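Polyketide synthase III (Ectocarpus siliculosus, PDB 4B0N) probably acts as a type III polyketide synthase, an acyltransferase of the chalcone/stilbene synthase family in the biosynthesis of phlorotannin monomers in a brown alga. Local coordinates at residues D323-R335 with L366-F378. Residues are numbered along the deposited sequence; the frame is centred on the assembly and turned at random.
Sequences DDVDFWCVHPGGR and LSPSVMFVLSRVF. With ACD (arachidonic acid), chain D.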
loop_
_atom_site.group_PDB
_atom_site.type_symbol
_atom_site.label_atom_id
_atom_site.label_comp_id
_atom_site.label_asym_id
_atom_site.label_seq_id
_atom_site.Cartn_x
_atom_site.Cartn_y
_atom_site.Cartn_z
ATOM N N ASP A 323 28.129 -19.464 -6.333
ATOM C CA ASP A 323 28.566 -20.040 -7.609
ATOM C C ASP A 323 27.385 -20.455 -8.487
ATOM O O ASP A 323 27.394 -20.223 -9.698
ATOM C CB ASP A 323 29.470 -21.260 -7.373
ATOM C CG ASP A 323 30.769 -20.912 -6.652
ATOM O OD1 ASP A 323 30.900 -19.778 -6.140
ATOM O OD2 ASP A 323 31.662 -21.787 -6.596
ATOM N N ASP A 324 26.372 -21.054 -7.865
ATOM C CA ASP A 324 25.215 -21.600 -8.577
ATOM C C ASP A 324 24.317 -20.551 -9.246
ATOM O O ASP A 324 23.370 -20.906 -9.951
ATOM C CB ASP A 324 24.379 -22.478 -7.636
ATOM C CG ASP A 324 25.077 -23.780 -7.265
ATOM O OD1 ASP A 324 25.513 -24.515 -8.181
ATOM O OD2 ASP A 324 25.172 -24.074 -6.054
ATOM N N VAL A 325 24.621 -19.270 -9.038
ATOM C CA VAL A 325 23.807 -18.179 -9.587
ATOM C C VAL A 325 24.366 -17.646 -10.912
ATOM O O VAL A 325 25.511 -17.193 -10.981
ATOM C CB VAL A 325 23.638 -17.022 -8.571
ATOM C CG1 VAL A 325 22.712 -15.948 -9.125
ATOM C CG2 VAL A 325 23.102 -17.545 -7.244
ATOM N N ASP A 326 23.535 -17.704 -11.953
ATOM C CA ASP A 326 23.908 -17.277 -13.306
ATOM C C ASP A 326 23.773 -15.773 -13.501
ATOM O O ASP A 326 24.649 -15.142 -14.096
ATOM C CB ASP A 326 23.051 -17.993 -14.352
ATOM C CG ASP A 326 23.188 -19.499 -14.298
ATOM O OD1 ASP A 326 23.889 -20.019 -13.405
ATOM O OD2 ASP A 326 22.583 -20.168 -15.159
ATOM N N PHE A 327 22.666 -15.206 -13.020
ATOM C CA PHE A 327 22.438 -13.765 -13.126
ATOM C C PHE A 327 22.084 -13.094 -11.800
ATOM O O PHE A 327 21.296 -13.621 -11.014
ATOM C CB PHE A 327 21.404 -13.432 -14.214
ATOM C CG PHE A 327 20.016 -13.963 -13.949
ATOM C CD1 PHE A 327 19.665 -15.258 -14.323
ATOM C CD2 PHE A 327 19.043 -13.152 -13.367
ATOM C CE1 PHE A 327 18.382 -15.742 -14.100
ATOM C CE2 PHE A 327 17.760 -13.631 -13.140
ATOM C CZ PHE A 327 17.428 -14.926 -13.509
ATOM N N TRP A 328 22.687 -11.936 -11.561
ATOM C CA TRP A 328 22.388 -11.138 -10.381
ATOM C C TRP A 328 21.764 -9.846 -10.812
ATOM O O TRP A 328 22.343 -9.105 -11.612
ATOM C CB TRP A 328 23.650 -10.860 -9.573
ATOM C CG TRP A 328 24.331 -12.086 -9.010
ATOM C CD1 TRP A 328 25.210 -12.946 -9.664
ATOM C CD2 TRP A 328 24.230 -12.618 -7.642
ATOM N NE1 TRP A 328 25.635 -13.947 -8.825
ATOM C CE2 TRP A 328 25.090 -13.809 -7.599
ATOM C CE3 TRP A 328 23.537 -12.247 -6.494
ATOM C CZ2 TRP A 328 25.231 -14.574 -6.450
ATOM C CZ3 TRP A 328 23.691 -13.027 -5.340
ATOM C CH2 TRP A 328 24.517 -14.163 -5.322
ATOM N N CYS A 329 20.570 -9.572 -10.298
ATOM C CA CYS A 329 19.873 -8.326 -10.596
ATOM C C CYS A 329 19.892 -7.384 -9.396
ATOM O O CYS A 329 18.967 -7.368 -8.583
ATOM C CB CYS A 329 18.446 -8.600 -11.068
ATOM S SG CYS A 329 18.348 -9.293 -12.734
ATOM N N VAL A 330 20.965 -6.610 -9.291
ATOM C CA VAL A 330 21.130 -5.655 -8.201
ATOM C C VAL A 330 20.411 -4.353 -8.544
ATOM O O VAL A 330 20.453 -3.897 -9.690
ATOM C CB VAL A 330 22.621 -5.365 -7.908
ATOM C CG1 VAL A 330 22.770 -4.490 -6.671
ATOM C CG2 VAL A 330 23.396 -6.660 -7.728
ATOM N N HIS A 331 19.752 -3.773 -7.543
ATOM C CA HIS A 331 19.047 -2.504 -7.686
ATOM C C HIS A 331 20.008 -1.370 -7.961
ATOM O O HIS A 331 20.854 -1.052 -7.117
ATOM C CB HIS A 331 18.208 -2.233 -6.438
ATOM C CG HIS A 331 17.663 -0.828 -6.358
ATOM N ND1 HIS A 331 16.651 -0.398 -7.134
ATOM C CD2 HIS A 331 18.028 0.249 -5.551
ATOM C CE1 HIS A 331 16.382 0.888 -6.845
ATOM N NE2 HIS A 331 17.226 1.284 -5.876
ATOM N N PRO A 332 19.897 -0.747 -9.153
ATOM C CA PRO A 332 20.781 0.356 -9.540
ATOM C C PRO A 332 20.383 1.669 -8.863
ATOM O O PRO A 332 19.885 2.587 -9.519
ATOM C CB PRO A 332 20.591 0.437 -11.057
ATOM C CG PRO A 332 19.212 -0.066 -11.294
ATOM C CD PRO A 332 18.905 -1.054 -10.201
ATOM N N GLY A 333 20.610 1.743 -7.553
ATOM C CA GLY A 333 20.208 2.898 -6.751
ATOM C C GLY A 333 21.222 4.024 -6.743
ATOM O O GLY A 333 20.944 5.115 -6.243
ATOM N N GLY A 334 22.400 3.751 -7.296
ATOM C CA GLY A 334 23.484 4.724 -7.341
ATOM C C GLY A 334 24.842 4.068 -7.490
ATOM O O GLY A 334 24.970 2.845 -7.375
ATOM N N ARG A 335 25.856 4.892 -7.744
ATOM C CA ARG A 335 27.227 4.429 -7.933
ATOM C C ARG A 335 27.656 3.526 -6.778
ATOM O O ARG A 335 27.980 2.354 -6.983
ATOM C CB ARG A 335 28.174 5.630 -8.054
ATOM C CG ARG A 335 29.425 5.382 -8.884
ATOM C CD ARG A 335 30.280 6.639 -8.964
ATOM N NE ARG A 335 30.948 6.784 -10.260
ATOM C CZ ARG A 335 32.151 6.296 -10.560
ATOM N NH1 ARG A 335 32.848 5.618 -9.656
ATOM N NH2 ARG A 335 32.658 6.485 -11.772
ATOM N N LEU A 366 13.554 4.263 -8.701
ATOM C CA LEU A 366 12.950 3.653 -7.513
ATOM C C LEU A 366 12.459 2.224 -7.799
ATOM O O LEU A 366 13.257 1.358 -8.175
ATOM C CB LEU A 366 11.823 4.526 -6.930
ATOM C CG LEU A 366 12.121 5.899 -6.318
ATOM C CD1 LEU A 366 12.392 6.966 -7.367
ATOM C CD2 LEU A 366 10.951 6.324 -5.447
ATOM N N SER A 367 11.154 1.995 -7.636
ATOM C CA SER A 367 10.563 0.650 -7.709
ATOM C C SER A 367 10.819 -0.122 -9.012
ATOM O O SER A 367 11.270 -1.268 -8.960
ATOM C CB SER A 367 9.057 0.701 -7.428
ATOM O OG SER A 367 8.765 1.565 -6.345
ATOM N N PRO A 368 10.539 0.495 -10.181
ATOM C CA PRO A 368 10.692 -0.259 -11.430
ATOM C C PRO A 368 12.141 -0.586 -11.817
ATOM O O PRO A 368 12.361 -1.463 -12.653
ATOM C CB PRO A 368 10.058 0.665 -12.477
ATOM C CG PRO A 368 10.187 2.030 -11.904
ATOM C CD PRO A 368 10.009 1.851 -10.426
ATOM N N SER A 369 13.111 0.099 -11.214
ATOM C CA SER A 369 14.520 -0.045 -11.593
ATOM C C SER A 369 14.974 -1.501 -11.642
ATOM O O SER A 369 15.644 -1.910 -12.588
ATOM C CB SER A 369 15.417 0.766 -10.659
ATOM O OG SER A 369 15.096 2.143 -10.728
ATOM N N VAL A 370 14.584 -2.269 -10.625
ATOM C CA VAL A 370 14.869 -3.704 -10.535
ATOM C C VAL A 370 14.275 -4.462 -11.726
ATOM O O VAL A 370 14.911 -5.366 -12.265
ATOM C CB VAL A 370 14.326 -4.311 -9.215
ATOM C CG1 VAL A 370 14.969 -5.662 -8.930
ATOM C CG2 VAL A 370 14.566 -3.370 -8.043
ATOM N N MET A 371 13.061 -4.077 -12.124
ATOM C CA MET A 371 12.361 -4.678 -13.266
ATOM C C MET A 371 13.062 -4.352 -14.586
ATOM O O MET A 371 13.017 -5.141 -15.528
ATOM C CB MET A 371 10.913 -4.183 -13.347
ATOM C CG MET A 371 10.201 -3.972 -12.021
ATOM S SD MET A 371 8.915 -5.188 -11.683
ATOM C CE MET A 371 7.608 -4.670 -12.793
ATOM N N PHE A 372 13.683 -3.180 -14.661
ATOM C CA PHE A 372 14.437 -2.788 -15.848
ATOM C C PHE A 372 15.673 -3.675 -16.025
ATOM O O PHE A 372 15.925 -4.176 -17.122
ATOM C CB PHE A 372 14.829 -1.306 -15.786
ATOM C CG PHE A 372 13.757 -0.365 -16.270
ATOM C CD1 PHE A 372 12.627 -0.111 -15.500
ATOM C CD2 PHE A 372 13.890 0.286 -17.490
ATOM C CE1 PHE A 372 11.644 0.761 -15.944
ATOM C CE2 PHE A 372 12.911 1.163 -17.938
ATOM C CZ PHE A 372 11.786 1.398 -17.167
ATOM N N VAL A 373 16.431 -3.866 -14.944
ATOM C CA VAL A 373 17.592 -4.761 -14.938
ATOM C C VAL A 373 17.139 -6.181 -15.267
ATOM O O VAL A 373 17.709 -6.840 -16.138
ATOM C CB VAL A 373 18.314 -4.769 -13.570
ATOM C CG1 VAL A 373 19.531 -5.683 -13.605
ATOM C CG2 VAL A 373 18.721 -3.362 -13.157
ATOM N N LEU A 374 16.103 -6.630 -14.565
ATOM C CA LEU A 374 15.507 -7.941 -14.778
ATOM C C LEU A 374 15.091 -8.121 -16.238
ATOM O O LEU A 374 15.360 -9.160 -16.840
ATOM C CB LEU A 374 14.315 -8.118 -13.828
ATOM C CG LEU A 374 13.692 -9.478 -13.484
ATOM C CD1 LEU A 374 12.522 -9.786 -14.409
ATOM C CD2 LEU A 374 14.703 -10.625 -13.446
ATOM N N SER A 375 14.462 -7.093 -16.806
ATOM C CA SER A 375 14.037 -7.112 -18.208
ATOM C C SER A 375 15.180 -6.748 -19.157
ATOM O O SER A 375 14.959 -6.146 -20.213
ATOM C CB SER A 375 12.837 -6.185 -18.436
ATOM O OG SER A 375 12.399 -6.238 -19.783
ATOM N N ARG A 376 16.399 -7.109 -18.763
ATOM C CA ARG A 376 17.562 -7.067 -19.641
ATOM C C ARG A 376 18.100 -8.482 -19.736
ATOM O O ARG A 376 18.529 -8.922 -20.805
ATOM C CB ARG A 376 18.638 -6.141 -19.089
ATOM C CG ARG A 376 18.393 -4.666 -19.343
ATOM C CD ARG A 376 19.601 -3.844 -18.916
ATOM N NE ARG A 376 20.831 -4.279 -19.579
ATOM C CZ ARG A 376 21.259 -3.822 -20.754
ATOM N NH1 ARG A 376 20.558 -2.903 -21.411
ATOM N NH2 ARG A 376 22.389 -4.283 -21.272
ATOM N N VAL A 377 18.063 -9.180 -18.600
ATOM C CA VAL A 377 18.447 -10.584 -18.496
ATOM C C VAL A 377 17.502 -11.453 -19.323
ATOM O O VAL A 377 17.936 -12.375 -20.015
ATOM C CB VAL A 377 18.434 -11.047 -17.021
ATOM C CG1 VAL A 377 18.647 -12.549 -16.913
ATOM C CG2 VAL A 377 19.490 -10.303 -16.218
ATOM N N PHE A 378 16.212 -11.128 -19.254
ATOM C CA PHE A 378 15.152 -11.862 -19.947
ATOM C C PHE A 378 15.282 -11.829 -21.470
ATOM O O PHE A 378 14.861 -12.769 -22.146
ATOM C CB PHE A 378 13.783 -11.320 -19.526
ATOM C CG PHE A 378 13.264 -11.889 -18.230
ATOM C CD1 PHE A 378 14.132 -12.364 -17.250
ATOM C CD2 PHE A 378 11.896 -11.929 -17.983
ATOM C CE1 PHE A 378 13.646 -12.883 -16.061
ATOM C CE2 PHE A 378 11.404 -12.441 -16.794
ATOM C CZ PHE A 378 12.280 -12.921 -15.833
HETATM C C1 ACD D . 15.708 5.365 -1.864
HETATM C C2 ACD D . 14.240 5.394 -1.496
HETATM C C3 ACD D . 13.470 6.234 -2.509
HETATM C C4 ACD D . 12.325 6.986 -1.843
HETATM C C5 ACD D . 11.855 8.110 -2.735
HETATM C C6 ACD D . 10.874 8.920 -2.343
HETATM C C7 ACD D . 10.414 10.027 -3.260
HETATM C C8 ACD D . 11.269 11.262 -3.116
HETATM C C9 ACD D . 11.378 12.098 -4.147
HETATM C C10 ACD D . 12.219 13.348 -4.035
HETATM C C11 ACD D . 13.354 13.303 -5.027
HETATM C C12 ACD D . 13.591 14.344 -5.820
HETATM C C13 ACD D . 14.735 14.286 -6.804
HETATM C C14 ACD D . 14.281 14.709 -8.180
HETATM C C15 ACD D . 15.101 14.550 -9.217
HETATM C C16 ACD D . 14.680 14.965 -10.606
HETATM C C17 ACD D . 15.125 16.402 -10.853
HETATM C C18 ACD D . 16.298 16.491 -11.822
HETATM C C19 ACD D . 17.280 17.556 -11.352
HETATM C C20 ACD D . 18.315 17.855 -12.413
HETATM O O1 ACD D . 16.309 4.267 -1.870
#
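The carbonyl oxygen of Leu366 meets the edge of the His331 imidazole, 3.4 Å from its CE1, while accepting the backbone N-H of Ser369 at 3.3 Å (Leu366 O to Ser369 N), the bond of a type I turn. The contact belongs to the C-terminal half of the thiolase fold and illustrates how a beta-alpha-beta crossover is packed: strand 327-330 lies beside its parallel neighbour 394-401, and helix 369-385, on the connection between them, runs back nearly antiparallel to the strand (158° between the axes of 327-330 and 369-378, 7.9 Å apart). Alternate strand residues, Phe327 and Cys329, point toward this helix. Val377 CG1 sits over one face of the Phe327 ring, a CH-pi contact 3.7 Å from its centroid and 18° off the normal. Phe327 presents this face because its CG lies between the backbone N and carbonyl carbon (chi1 64°). Replacing the phenylalanine with an alanine removes the ring, which would probably open a gap above Val377 and deprive Tyr392 of its edge-to-face partner. Two residues along the strand, the Cys329 sulfur is wedged among three helix residues, with SG 3.8 Å from Val377 CG2 and also against Val373 CG1 and Leu374 CD2. Further along the chain, the His331 side chain also touches Cys194 and Asn364, consistent with the Cys-His-Asn triad of chalcone synthases. Ser369 and Val370 pack obliquely against its ring, with Val370 CG2 3.7 Å from ND1 of His331. At the start of the turn, Leu366 lines the arachidonic acid pocket with its CD2 methyl. Pro332, the centre of an inverse gamma turn, packs the CG-CD side of its ring on Val373, its CD 3.8 Å from Val373 CG2.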